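Putative histidinol-phosphate aminotransferase (PDB 3LY1) binds pyridoxal-5'-phosphate and is probably a transaminase of the histidinol-phosphate aminotransferase subfamily, moving amino groups by way of this cofactor. Local coordinates at residues E180-F185 and E291-F296; K213-A218 and A260-S265; N269-Q274 and G333-M338. All blocks are in the same frame, centred on the assembly; numbering follows the deposited sequence.

Interaction 1 of 3, residues E180-F185 and E291-F296; sequences EAYAEF and EGNFVF. With PLP (pyridoxal-5'-phosphate), chain E.
Glu291 meets the other segment through its backbone: its O lies 3.3 Å from Phe185 CB. Its OE1 accepts from the backbone N of Asn187 and of Asp188. Gly292 has the CA nearest to that of Phe185. This CA sits 3.9 Å from Phe185 CB and also touches Tyr182 CB, so the glycine backbone passes beside the CB atoms of both aromatic residues. Asn293 CB lies over one face of the Phe185 ring, a CH-pi contact 3.9 Å from the centroid. CG takes the crowded position between N and carbonyl carbon (chi1 64°), which turns the amide over the same ring, planes 26° apart. Its ND2 donates to Asn24 O. Its OD1 is buried without a hydrogen-bond partner, 3.3 Å from Tyr182 CE1. In this fold type I PLP enzyme, the loop after strand 174-179 carries Tyr182 to the cofactor. Phe294 begins strand 294-298 and also takes the crowded chi1 position. Its CE1 points at the centre of the Tyr182 ring in a T-shaped stack, planes at 74°. Ala181 CB lies over the opposite face, toward the rim. Tyr182 directs OH to PLP O3, a 2.5 Å hydrogen bond that probably tunes the ionisation of the cofactor's phenolic oxygen.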
loop_
_atom_site.group_PDB
_atom_site.type_symbol
_atom_site.label_atom_id
_atom_site.label_comp_id
_atom_site.label_asym_id
_atom_site.label_seq_id
_atom_site.Cartn_x
_atom_site.Cartn_y
_atom_site.Cartn_z
ATOM N N GLU A 180 -14.678 5.468 -10.422
ATOM C CA GLU A 180 -15.879 5.980 -9.807
ATOM C C GLU A 180 -15.654 6.381 -8.360
ATOM O O GLU A 180 -16.537 6.206 -7.525
ATOM C CB GLU A 180 -16.982 4.946 -9.941
ATOM C CG GLU A 180 -17.348 4.673 -11.433
ATOM C CD GLU A 180 -18.540 3.713 -11.648
ATOM O OE1 GLU A 180 -19.177 3.234 -10.667
ATOM O OE2 GLU A 180 -18.838 3.453 -12.842
ATOM N N ALA A 181 -14.474 6.949 -8.075
ATOM C CA ALA A 181 -14.116 7.463 -6.744
ATOM C C ALA A 181 -15.256 8.247 -6.120
ATOM O O ALA A 181 -15.581 8.029 -4.958
ATOM C CB ALA A 181 -12.844 8.339 -6.835
ATOM N N TYR A 182 -15.882 9.153 -6.884
ATOM C CA TYR A 182 -16.877 10.078 -6.309
ATOM C C TYR A 182 -18.343 9.709 -6.554
ATOM O O TYR A 182 -19.235 10.550 -6.372
ATOM C CB TYR A 182 -16.616 11.514 -6.800
ATOM C CG TYR A 182 -15.205 12.006 -6.513
ATOM C CD1 TYR A 182 -14.842 12.503 -5.273
ATOM C CD2 TYR A 182 -14.238 11.960 -7.493
ATOM C CE1 TYR A 182 -13.516 12.908 -5.023
ATOM C CE2 TYR A 182 -12.933 12.387 -7.253
ATOM C CZ TYR A 182 -12.579 12.854 -6.015
ATOM O OH TYR A 182 -11.264 13.248 -5.778
ATOM N N ALA A 183 -18.599 8.480 -6.976
ATOM C CA ALA A 183 -19.902 8.132 -7.579
ATOM C C ALA A 183 -21.077 8.203 -6.593
ATOM O O ALA A 183 -22.170 8.567 -6.985
ATOM C CB ALA A 183 -19.854 6.764 -8.232
ATOM N N GLU A 184 -20.856 7.926 -5.316
ATOM C CA GLU A 184 -21.963 7.973 -4.355
ATOM C C GLU A 184 -22.551 9.371 -4.074
ATOM O O GLU A 184 -23.656 9.493 -3.549
ATOM C CB GLU A 184 -21.571 7.281 -3.044
ATOM C CG GLU A 184 -21.338 5.760 -3.180
ATOM C CD GLU A 184 -19.917 5.352 -3.591
ATOM O OE1 GLU A 184 -19.107 6.208 -3.991
ATOM O OE2 GLU A 184 -19.615 4.140 -3.530
ATOM N N PHE A 185 -21.835 10.420 -4.439
ATOM C CA PHE A 185 -22.319 11.787 -4.287
ATOM C C PHE A 185 -23.273 12.200 -5.409
ATOM O O PHE A 185 -23.902 13.254 -5.308
ATOM C CB PHE A 185 -21.131 12.749 -4.299
ATOM C CG PHE A 185 -20.220 12.617 -3.119
ATOM C CD1 PHE A 185 -20.629 13.003 -1.861
ATOM C CD2 PHE A 185 -18.924 12.169 -3.279
ATOM C CE1 PHE A 185 -19.780 12.897 -0.769
ATOM C CE2 PHE A 185 -18.070 12.062 -2.209
ATOM C CZ PHE A 185 -18.492 12.424 -0.939
ATOM N N GLU A 291 -21.141 16.908 -9.224
ATOM C CA GLU A 291 -21.739 15.632 -8.872
ATOM C C GLU A 291 -20.880 14.851 -7.863
ATOM O O GLU A 291 -21.282 13.757 -7.432
ATOM C CB GLU A 291 -21.943 14.794 -10.134
ATOM C CG GLU A 291 -22.885 15.429 -11.105
ATOM C CD GLU A 291 -24.302 15.605 -10.566
ATOM O OE1 GLU A 291 -24.751 14.811 -9.718
ATOM O OE2 GLU A 291 -24.982 16.558 -11.003
ATOM N N GLY A 292 -19.720 15.422 -7.519
ATOM C CA GLY A 292 -18.812 14.912 -6.498
ATOM C C GLY A 292 -18.845 15.797 -5.241
ATOM O O GLY A 292 -19.858 16.407 -4.948
ATOM N N ASN A 293 -17.723 15.876 -4.527
ATOM C CA ASN A 293 -17.604 16.691 -3.299
ATOM C C ASN A 293 -16.686 17.913 -3.517
ATOM O O ASN A 293 -15.907 18.304 -2.639
ATOM C CB ASN A 293 -17.182 15.811 -2.096
ATOM C CG ASN A 293 -15.798 15.179 -2.241
ATOM O OD1 ASN A 293 -15.195 15.216 -3.303
ATOM N ND2 ASN A 293 -15.290 14.602 -1.139
ATOM N N PHE A 294 -16.796 18.506 -4.709
ATOM C CA PHE A 294 -16.013 19.691 -5.091
ATOM C C PHE A 294 -16.691 20.426 -6.253
ATOM O O PHE A 294 -17.536 19.846 -6.931
ATOM C CB PHE A 294 -14.593 19.308 -5.519
ATOM C CG PHE A 294 -14.551 18.215 -6.589
ATOM C CD1 PHE A 294 -14.594 16.877 -6.225
ATOM C CD2 PHE A 294 -14.459 18.533 -7.927
ATOM C CE1 PHE A 294 -14.560 15.872 -7.175
ATOM C CE2 PHE A 294 -14.396 17.539 -8.902
ATOM C CZ PHE A 294 -14.468 16.203 -8.524
ATOM N N VAL A 295 -16.330 21.695 -6.470
ATOM C CA VAL A 295 -16.930 22.495 -7.524
ATOM C C VAL A 295 -15.803 23.137 -8.316
ATOM O O VAL A 295 -14.780 23.612 -7.736
ATOM C CB VAL A 295 -17.891 23.593 -6.939
ATOM C CG1 VAL A 295 -18.383 24.610 -8.063
ATOM C CG2 VAL A 295 -19.059 22.977 -6.202
ATOM N N PHE A 296 -15.951 23.108 -9.633
ATOM C CA PHE A 296 -14.995 23.727 -10.520
ATOM C C PHE A 296 -15.671 25.004 -10.992
ATOM O O PHE A 296 -16.763 24.961 -11.543
ATOM C CB PHE A 296 -14.657 22.774 -11.671
ATOM C CG PHE A 296 -13.313 23.020 -12.326
ATOM C CD1 PHE A 296 -12.132 22.922 -11.601
ATOM C CD2 PHE A 296 -13.237 23.231 -13.698
ATOM C CE1 PHE A 296 -10.882 23.081 -12.227
ATOM C CE2 PHE A 296 -11.976 23.394 -14.335
ATOM C CZ PHE A 296 -10.821 23.317 -13.598
HETATM N N1 PLP E . -9.349 8.649 -8.431
HETATM C C2 PLP E . -9.745 9.971 -8.394
HETATM C C2A PLP E . -10.627 10.491 -9.502
HETATM C C3 PLP E . -9.285 10.777 -7.352
HETATM O O3 PLP E . -9.659 12.081 -7.326
HETATM C C4 PLP E . -8.435 10.233 -6.364
HETATM C C4A PLP E . -8.035 11.051 -5.162
HETATM O O4A PLP E . -7.587 12.159 -5.404
HETATM C C5 PLP E . -8.036 8.893 -6.427
HETATM C C6 PLP E . -8.505 8.125 -7.493
HETATM C C5A PLP E . -7.114 8.265 -5.404
HETATM O O4P PLP E . -7.635 8.243 -4.061
HETATM P P PLP E . -7.247 7.076 -3.044
HETATM O O1P PLP E . -5.872 6.540 -3.295
HETATM O O2P PLP E . -8.337 6.067 -3.290
HETATM O O3P PLP E . -7.393 7.779 -1.705
#

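Interaction 2 of 3, residues K213-A218 and A260-S265; sequences KIHAMA and AFITYS. With PLP (pyridoxal-5'-phosphate), chain E; EDO (1,2-ethanediol), chain H.
The His215 imidazole carries Ile262 CD1 over one face, set toward the rim. This CH-pi contact is 3.5 Å from CD1 to the ring centroid, and the methyl is nearest ND1 and CE1. At the ring edge NE2 shares a 3.3 Å hydrogen bond with O2 of a 1,2-ethanediol, probably from the crystallisation liquor. ND1 is hydrogen-bonded to Ser255 OG, so both ring nitrogens have partners. The Phe261 ring meets Ala216 CB at its edge, 4.2 Å from CZ. Its CE2 lies 3.7 Å from Ile214 O. CG is anti to the backbone N (chi1 175°), which brings the ring alongside the turn.

Residues 213-216 form a type I beta turn, closed by Ala216 N donating to Lys213 O. The turn follows strand 205-210 and rests against helix 259-283. Lys213 is the cofactor lysine of this fold type I enzyme. Its side chain leads away from the helix, and NZ stops 3.5 Å from PLP C4A. NZ is also hydrogen-bonded to Tyr48 OH of the second subunit. In this family such a lysine forms the internal aldimine; in the model the two remain separate.

Ser265 provides the polar tie to the turn. Its OG is anti to the backbone N (chi1 -178°) and donates to Ile214 O at 2.7 Å. The approach lies in the carbonyl plane, on a lone pair. Asn26 ND2 bonds to the same OG and to Lys213 O, linking helix and turn a second time. Ile214 and Ile262 cross at about a right angle. Their CG1 and CG2 atoms, respectively, meet at 3.9 Å. Ile214 CG1 is anti to N (chi1 -169°) and also reaches Ser265 OG.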
loop_
_atom_site.group_PDB
_atom_site.type_symbol
_atom_site.label_atom_id
_atom_site.label_comp_id
_atom_site.label_asym_id
_atom_site.label_seq_id
_atom_site.Cartn_x
_atom_site.Cartn_y
_atom_site.Cartn_z
ATOM N N LYS A 213 -13.638 8.732 0.027
ATOM C CA LYS A 213 -14.516 9.888 -0.267
ATOM C C LYS A 213 -15.843 9.812 0.493
ATOM O O LYS A 213 -15.890 10.257 1.629
ATOM C CB LYS A 213 -14.679 10.083 -1.772
ATOM C CG LYS A 213 -13.336 10.074 -2.573
ATOM C CD LYS A 213 -12.376 11.204 -2.231
ATOM C CE LYS A 213 -11.036 11.088 -2.944
ATOM N NZ LYS A 213 -10.108 12.216 -2.605
ATOM N N ILE A 214 -16.886 9.198 -0.046
ATOM C CA ILE A 214 -18.151 9.137 0.717
ATOM C C ILE A 214 -17.907 8.511 2.105
ATOM O O ILE A 214 -18.474 8.983 3.112
ATOM C CB ILE A 214 -19.297 8.395 -0.040
ATOM C CG1 ILE A 214 -20.652 8.600 0.659
ATOM C CG2 ILE A 214 -19.021 6.939 -0.178
ATOM C CD1 ILE A 214 -21.503 9.665 0.053
ATOM N N HIS A 215 -17.055 7.474 2.163
ATOM C CA HIS A 215 -16.796 6.772 3.413
ATOM C C HIS A 215 -15.817 7.531 4.311
ATOM O O HIS A 215 -15.556 7.109 5.417
ATOM C CB HIS A 215 -16.271 5.346 3.159
ATOM C CG HIS A 215 -17.308 4.389 2.631
ATOM N ND1 HIS A 215 -18.110 3.643 3.458
ATOM C CD2 HIS A 215 -17.657 4.055 1.364
ATOM C CE1 HIS A 215 -18.903 2.882 2.726
ATOM N NE2 HIS A 215 -18.652 3.115 1.454
ATOM N N ALA A 216 -15.240 8.622 3.828
ATOM C CA ALA A 216 -14.437 9.517 4.683
ATOM C C ALA A 216 -13.179 8.871 5.295
ATOM O O ALA A 216 -12.794 9.214 6.399
ATOM C CB ALA A 216 -15.330 10.135 5.808
HETATM N N MSE A 217 -12.507 7.996 4.553
HETATM C CA MSE A 217 -11.355 7.259 5.094
HETATM C C MSE A 217 -10.094 7.424 4.238
HETATM O O MSE A 217 -9.278 6.483 4.151
HETATM C CB MSE A 217 -11.707 5.770 5.199
HETATM C CG MSE A 217 -12.889 5.458 6.068
HETATM SE SE MSE A 217 -13.525 3.528 6.003
HETATM C CE MSE A 217 -11.950 2.825 5.817
ATOM N N ALA A 218 -9.898 8.613 3.661
ATOM C CA ALA A 218 -8.727 8.885 2.829
ATOM C C ALA A 218 -7.453 8.385 3.513
ATOM O O ALA A 218 -6.701 7.698 2.907
ATOM C CB ALA A 218 -8.605 10.401 2.472
ATOM N N ALA A 260 -26.668 4.582 7.506
ATOM C CA ALA A 260 -27.150 5.870 7.986
ATOM C C ALA A 260 -26.056 6.933 7.787
ATOM O O ALA A 260 -26.339 8.065 7.345
ATOM C CB ALA A 260 -27.544 5.776 9.450
ATOM N N PHE A 261 -24.806 6.572 8.088
ATOM C CA PHE A 261 -23.703 7.504 7.890
ATOM C C PHE A 261 -23.533 7.886 6.416
ATOM O O PHE A 261 -23.316 9.045 6.118
ATOM C CB PHE A 261 -22.366 6.999 8.460
ATOM C CG PHE A 261 -21.218 7.910 8.139
ATOM C CD1 PHE A 261 -20.984 9.032 8.901
ATOM C CD2 PHE A 261 -20.403 7.671 7.028
ATOM C CE1 PHE A 261 -19.926 9.894 8.591
ATOM C CE2 PHE A 261 -19.365 8.517 6.715
ATOM C CZ PHE A 261 -19.122 9.636 7.506
ATOM N N ILE A 262 -23.627 6.922 5.506
ATOM C CA ILE A 262 -23.412 7.189 4.065
ATOM C C ILE A 262 -24.463 8.195 3.560
ATOM O O ILE A 262 -24.162 9.197 2.885
ATOM C CB ILE A 262 -23.431 5.864 3.272
ATOM C CG1 ILE A 262 -22.240 5.005 3.720
ATOM C CG2 ILE A 262 -23.393 6.082 1.753
ATOM C CD1 ILE A 262 -20.841 5.616 3.337
ATOM N N THR A 263 -25.702 7.968 3.979
ATOM C CA THR A 263 -26.788 8.922 3.703
ATOM C C THR A 263 -26.473 10.326 4.209
ATOM O O THR A 263 -26.656 11.290 3.485
ATOM C CB THR A 263 -28.095 8.420 4.320
ATOM O OG1 THR A 263 -28.442 7.197 3.661
ATOM C CG2 THR A 263 -29.225 9.465 4.164
ATOM N N TYR A 264 -25.993 10.419 5.445
ATOM C CA TYR A 264 -25.623 11.705 6.056
ATOM C C TYR A 264 -24.433 12.380 5.321
ATOM O O TYR A 264 -24.429 13.598 5.112
ATOM C CB TYR A 264 -25.295 11.492 7.547
ATOM C CG TYR A 264 -24.651 12.672 8.239
ATOM C CD1 TYR A 264 -25.314 13.901 8.343
ATOM C CD2 TYR A 264 -23.404 12.553 8.832
ATOM C CE1 TYR A 264 -24.715 14.994 8.979
ATOM C CE2 TYR A 264 -22.791 13.642 9.471
ATOM C CZ TYR A 264 -23.444 14.853 9.533
ATOM O OH TYR A 264 -22.831 15.911 10.168
ATOM N N SER A 265 -23.435 11.567 4.983
ATOM C CA SER A 265 -22.240 12.000 4.256
ATOM C C SER A 265 -22.644 12.673 2.930
ATOM O O SER A 265 -22.184 13.750 2.634
ATOM C CB SER A 265 -21.288 10.802 4.049
ATOM O OG SER A 265 -20.074 11.154 3.389
HETATM N N1 PLP E . -9.349 8.649 -8.431
HETATM C C2 PLP E . -9.745 9.971 -8.394
HETATM C C2A PLP E . -10.627 10.491 -9.502
HETATM C C3 PLP E . -9.285 10.777 -7.352
HETATM O O3 PLP E . -9.659 12.081 -7.326
HETATM C C4 PLP E . -8.435 10.233 -6.364
HETATM C C4A PLP E . -8.035 11.051 -5.162
HETATM O O4A PLP E . -7.587 12.159 -5.404
HETATM C C5 PLP E . -8.036 8.893 -6.427
HETATM C C6 PLP E . -8.505 8.125 -7.493
HETATM C C5A PLP E . -7.114 8.265 -5.404
HETATM O O4P PLP E . -7.635 8.243 -4.061
HETATM P P PLP E . -7.247 7.076 -3.044
HETATM O O1P PLP E . -5.872 6.540 -3.295
HETATM O O2P PLP E . -8.337 6.067 -3.290
HETATM O O3P PLP E . -7.393 7.779 -1.705
HETATM C C1 EDO H . -17.303 0.768 -1.242
HETATM O O1 EDO H . -17.519 1.404 -2.497
HETATM C C2 EDO H . -18.464 -0.176 -0.979
HETATM O O2 EDO H . -19.537 0.594 -0.449
#

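Interaction 3 of 3, residues N269-Q274 and G333-M338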
loop_
_atom_site.group_PDB
_atom_site.type_symbol
_atom_site.label_atom_id
_atom_site.label_comp_id
_atom_site.label_asym_id
_atom_site.label_seq_id
_atom_site.Cartn_x
_atom_site.Cartn_y
_atom_site.Cartn_z
ATOM N N ASN A 269 -22.856 16.917 2.126
ATOM C CA ASN A 269 -22.202 17.391 0.919
ATOM C C ASN A 269 -23.145 18.233 0.056
ATOM O O ASN A 269 -22.723 19.262 -0.482
ATOM C CB ASN A 269 -21.681 16.231 0.087
ATOM C CG ASN A 269 -20.841 16.696 -1.083
ATOM O OD1 ASN A 269 -19.816 17.337 -0.897
ATOM N ND2 ASN A 269 -21.267 16.352 -2.310
ATOM N N ASP A 270 -24.390 17.779 -0.079
ATOM C CA ASP A 270 -25.398 18.479 -0.873
ATOM C C ASP A 270 -25.684 19.864 -0.303
ATOM O O ASP A 270 -25.810 20.821 -1.054
ATOM C CB ASP A 270 -26.719 17.685 -0.927
ATOM C CG ASP A 270 -26.637 16.413 -1.804
ATOM O OD1 ASP A 270 -25.837 16.362 -2.779
ATOM O OD2 ASP A 270 -27.412 15.467 -1.538
ATOM N N VAL A 271 -25.814 19.951 1.021
ATOM C CA VAL A 271 -26.035 21.223 1.680
ATOM C C VAL A 271 -24.845 22.170 1.426
ATOM O O VAL A 271 -25.054 23.333 1.113
ATOM C CB VAL A 271 -26.264 21.051 3.192
ATOM C CG1 VAL A 271 -26.363 22.440 3.888
ATOM C CG2 VAL A 271 -27.531 20.167 3.459
ATOM N N SER A 272 -23.618 21.669 1.596
ATOM C CA SER A 272 -22.432 22.483 1.404
ATOM C C SER A 272 -22.350 23.006 -0.030
ATOM O O SER A 272 -21.986 24.162 -0.243
ATOM C CB SER A 272 -21.163 21.710 1.753
ATOM O OG SER A 272 -21.107 21.517 3.161
ATOM N N ARG A 273 -22.682 22.143 -1.004
ATOM C CA ARG A 273 -22.667 22.516 -2.412
ATOM C C ARG A 273 -23.559 23.735 -2.674
ATOM O O ARG A 273 -23.107 24.696 -3.291
ATOM C CB ARG A 273 -23.148 21.371 -3.304
ATOM C CG ARG A 273 -22.965 21.663 -4.796
ATOM C CD ARG A 273 -23.572 20.588 -5.697
ATOM N NE ARG A 273 -22.894 19.283 -5.656
ATOM C CZ ARG A 273 -23.385 18.185 -5.081
ATOM N NH1 ARG A 273 -24.546 18.194 -4.444
ATOM N NH2 ARG A 273 -22.698 17.063 -5.121
ATOM N N GLN A 274 -24.803 23.685 -2.209
ATOM C CA GLN A 274 -25.724 24.789 -2.453
ATOM C C GLN A 274 -25.241 26.122 -1.826
ATOM O O GLN A 274 -25.473 27.186 -2.400
ATOM C CB GLN A 274 -27.138 24.411 -2.004
ATOM C CG GLN A 274 -27.707 23.202 -2.782
ATOM C CD GLN A 274 -27.752 23.434 -4.291
ATOM O OE1 GLN A 274 -28.393 24.369 -4.757
ATOM N NE2 GLN A 274 -27.056 22.595 -5.052
ATOM N N GLY A 333 -16.327 21.750 1.980
ATOM C CA GLY A 333 -16.189 21.586 3.429
ATOM C C GLY A 333 -17.520 21.352 4.115
ATOM O O GLY A 333 -18.532 21.098 3.469
ATOM N N THR A 334 -17.528 21.434 5.446
ATOM C CA THR A 334 -18.774 21.280 6.199
ATOM C C THR A 334 -19.639 22.494 5.852
ATOM O O THR A 334 -19.102 23.491 5.349
ATOM C CB THR A 334 -18.548 21.258 7.728
ATOM O OG1 THR A 334 -18.086 22.545 8.177
ATOM C CG2 THR A 334 -17.540 20.168 8.117
ATOM N N PRO A 335 -20.963 22.412 6.100
ATOM C CA PRO A 335 -21.832 23.568 5.787
ATOM C C PRO A 335 -21.359 24.872 6.463
ATOM O O PRO A 335 -21.345 25.940 5.833
ATOM C CB PRO A 335 -23.222 23.099 6.282
ATOM C CG PRO A 335 -23.159 21.559 6.022
ATOM C CD PRO A 335 -21.753 21.209 6.467
ATOM N N GLN A 336 -20.924 24.763 7.722
ATOM C CA GLN A 336 -20.453 25.949 8.439
ATOM C C GLN A 336 -19.157 26.457 7.828
ATOM O O GLN A 336 -18.967 27.677 7.706
ATOM C CB GLN A 336 -20.270 25.693 9.926
ATOM C CG GLN A 336 -21.574 25.679 10.709
ATOM C CD GLN A 336 -21.365 25.170 12.110
ATOM O OE1 GLN A 336 -21.175 23.971 12.322
ATOM N NE2 GLN A 336 -21.378 26.074 13.075
ATOM N N GLU A 337 -18.274 25.557 7.382
ATOM C CA GLU A 337 -17.058 26.025 6.723
ATOM C C GLU A 337 -17.398 26.758 5.410
ATOM O O GLU A 337 -16.744 27.754 5.053
ATOM C CB GLU A 337 -16.073 24.881 6.470
ATOM C CG GLU A 337 -15.363 24.331 7.713
ATOM C CD GLU A 337 -14.530 23.074 7.410
ATOM O OE1 GLU A 337 -14.826 22.349 6.416
ATOM O OE2 GLU A 337 -13.577 22.811 8.177
HETATM N N MSE A 338 -18.369 26.245 4.660
HETATM C CA MSE A 338 -18.664 26.787 3.335
HETATM C C MSE A 338 -19.412 28.113 3.432
HETATM O O MSE A 338 -19.225 28.979 2.583
HETATM C CB MSE A 338 -19.429 25.783 2.457
HETATM C CG MSE A 338 -18.588 24.599 2.039
HETATM SE SE MSE A 338 -16.698 25.026 1.764
HETATM C CE MSE A 338 -16.805 26.163 0.166
#
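The backbones approach most closely where Ser272, within helix 259-283, faces Pro335 in the first turn of helix 335-350, with CA atoms 4.6 Å apart. Ser272 OG is anti to the carbonyl carbon (chi1 -70°) and donates to Gly333 O at 2.6 Å. The bond lies in the carbonyl plane, with a C=O...OG angle of 147°. The same OG has a weak hydrogen bond to Ser268 O, one turn back in its own helix. Pro335 N is also near Ser272 OG but has no hydrogen to give. The proline ring packs along that hydroxyl instead, with CD 3.4 Å from Ser272 OG. Further out, Val271 CG1 lies against Pro335 CG at 3.9 Å, the two side chains crossing at about a right angle. On the inner side Ser272 CB touches CG of Met338, a selenomethionine, also at 3.9 Å. The rest of the Met338 chain bends away.

The start of helix 335-350 is fixed by a capping box. Thr334 is the N-cap, and its OG1 accepts from Glu337 N at 3.1 Å. In return Thr334 N donates to Glu337 OE1 at 3.0 Å, meeting it from above the carboxylate plane. Gly333, whose O meets Ser272, directly precedes the cap. Behind the serine, on the other flank of its helix, Arg273 NH1 forms a salt bridge with Asp270 OD1 at 2.8 Å.

Pro335 and Met338 also rest on Ile275 of helix 259-283. Asn269 and Arg273 face the loop before strand 294-298. That strand pairs antiparallel with strand 327-331, which leads into the cap of helix 335-350.

Overall arrangement
Interactions 1 and 2 both touch PLP and lie with centres 12 Å apart. They meet directly: Tyr182 CE1 packs on Lys213 CD at 3.5 Å, and Phe185 CZ on Ile214 CA at 3.7 Å. The loop and the turn that reach the cofactor thus pack against each other. Interaction 3 is away from the annotated sites, its centre 13 Å from that of interaction 1. It is joined to interaction 1 through Gly292 O, which lies 2.9 Å from Arg273 NH2 and 3.0 Å from Asn269 ND2, probable hydrogen bonds. Interactions 2 and 3 do not touch across space, but share helix 259-283. This helix connects the lysine turn to helix 335-350.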